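Local coordinates for conserved domain protein (Porphyromonas gingivalis, PDB 3PNN) that probably acts as a cytoplasmic glycosyltransferase, forming glycosidic linkages by sugar transfer through a Rossmann-like alpha/beta/alpha domain, at residues A[4-9]-A[113-117]. Numbering follows the deposited sequence.
Sequences MKPTLF and AIREP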
# COMPACT_ATOMS: atom_id res chain seq x y z
N MSE A 4 -3.13 23.51 0.13
CA MSE A 4 -2.51 22.26 0.56
C MSE A 4 -2.38 21.26 -0.58
O MSE A 4 -3.27 21.16 -1.43
CB MSE A 4 -3.30 21.66 1.73
CG MSE A 4 -2.76 20.34 2.28
SE MSE A 4 -3.48 18.78 1.36
CE MSE A 4 -5.37 19.03 1.78
N LYS A 5 -1.27 20.53 -0.59
CA LYS A 5 -1.08 19.40 -1.49
C LYS A 5 -0.87 18.18 -0.60
O LYS A 5 -0.15 18.25 0.40
CB LYS A 5 0.14 19.61 -2.38
CG LYS A 5 0.01 20.76 -3.38
CD LYS A 5 1.33 21.00 -4.10
CE LYS A 5 1.16 21.87 -5.35
NZ LYS A 5 0.96 21.05 -6.58
N PRO A 6 -1.49 17.05 -0.97
CA PRO A 6 -1.41 15.87 -0.10
C PRO A 6 -0.05 15.17 -0.20
O PRO A 6 0.71 15.36 -1.15
CB PRO A 6 -2.53 14.96 -0.62
CG PRO A 6 -2.65 15.34 -2.08
CD PRO A 6 -2.22 16.79 -2.22
N THR A 7 0.24 14.36 0.82
CA THR A 7 1.50 13.65 0.90
C THR A 7 1.35 12.23 0.37
O THR A 7 0.32 11.58 0.60
CB THR A 7 1.94 13.61 2.39
OG1 THR A 7 2.29 14.94 2.80
CG2 THR A 7 3.13 12.65 2.62
N LEU A 8 2.34 11.74 -0.36
CA LEU A 8 2.38 10.32 -0.74
C LEU A 8 3.33 9.56 0.20
O LEU A 8 4.52 9.84 0.26
CB LEU A 8 2.84 10.15 -2.20
CG LEU A 8 2.91 8.69 -2.67
CD1 LEU A 8 1.50 8.09 -2.72
CD2 LEU A 8 3.54 8.61 -4.04
N PHE A 9 2.79 8.58 0.92
CA PHE A 9 3.55 7.84 1.93
C PHE A 9 3.75 6.47 1.31
O PHE A 9 2.79 5.73 1.09
CB PHE A 9 2.73 7.76 3.22
CG PHE A 9 3.47 7.19 4.42
CD1 PHE A 9 4.81 6.86 4.36
CD2 PHE A 9 2.80 7.02 5.63
CE1 PHE A 9 5.48 6.35 5.48
CE2 PHE A 9 3.47 6.52 6.75
CZ PHE A 9 4.82 6.18 6.66
N ALA A 113 6.16 13.15 10.75
CA ALA A 113 6.51 13.79 9.49
C ALA A 113 5.28 14.20 8.68
O ALA A 113 5.36 15.11 7.88
CB ALA A 113 7.38 12.86 8.65
N ILE A 114 4.15 13.53 8.88
CA ILE A 114 3.00 13.76 8.02
C ILE A 114 1.90 14.47 8.81
O ILE A 114 1.36 13.91 9.76
CB ILE A 114 2.49 12.43 7.44
CG1 ILE A 114 3.61 11.81 6.59
CG2 ILE A 114 1.20 12.66 6.64
CD1 ILE A 114 3.35 10.39 6.11
N ARG A 115 1.59 15.70 8.43
CA ARG A 115 0.61 16.49 9.18
C ARG A 115 -0.47 17.04 8.25
O ARG A 115 -1.00 18.13 8.47
CB ARG A 115 1.28 17.63 9.95
CG ARG A 115 2.44 17.22 10.88
CD ARG A 115 2.15 15.94 11.69
NE ARG A 115 1.02 16.05 12.62
CZ ARG A 115 0.34 15.00 13.09
NH1 ARG A 115 0.65 13.76 12.71
NH2 ARG A 115 -0.67 15.19 13.94
N GLU A 116 -0.79 16.28 7.20
CA GLU A 116 -1.80 16.69 6.25
C GLU A 116 -2.41 15.40 5.70
O GLU A 116 -1.90 14.32 6.00
CB GLU A 116 -1.16 17.50 5.12
CG GLU A 116 0.01 16.80 4.41
CD GLU A 116 1.32 16.88 5.18
OE1 GLU A 116 1.57 17.90 5.84
OE2 GLU A 116 2.11 15.91 5.13
N PRO A 117 -3.51 15.50 4.94
CA PRO A 117 -4.06 14.28 4.33
C PRO A 117 -2.99 13.56 3.49
O PRO A 117 -2.16 14.20 2.83
CB PRO A 117 -5.19 14.81 3.43
CG PRO A 117 -5.63 16.09 4.12
CD PRO A 117 -4.35 16.68 4.69
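I114 lays its delta methyl over one face of the F9 ring: CD1 of I114 sits 3.8 Å from the ring centroid of F9 and only 27° off the ring normal, which identifies a CH-pi contact, with F9 CD2 the nearest ring atom at 3.4 Å from I114 CD1. The same isoleucine also reaches T7, whose CG2 lies 4.1 Å from I114 CG1. The alternation of strand 7-11 explains the pairing, since the CA-to-CB bonds of T7 and F9 point toward 113-117 while that of L8 points away. On its other branch T7 is polar: OG1 of T7 donates to OE2 of E116 at 2.5 Å, a short hydrogen bond, and R50 NH1 also binds T7 OG1. Backbone evidence comes from T7 N, which donates to P117 O at 3.1 Å with a nearly straight N-H...O angle of 168°. Because T7 and F9 then pair with A119, this bond begins the ladder between parallel strands 7-11 and 118-122, neighbours in the Rossmann-like sheet of the alpha/beta/alpha fold; 113-117 is the end of the loop that leads from helix 103-108 into strand 118-122. The closest CA pair, P6 and P117 at 5.4 Å, places both prolines at this entry. Helix 129-140 covers it, L139 touching P6 and P117, and M140 touching M4. Further out, selenomethionine M4 curls, chi2 and chi3 both m, so that its CE comes to 3.8 Å from P117 CG.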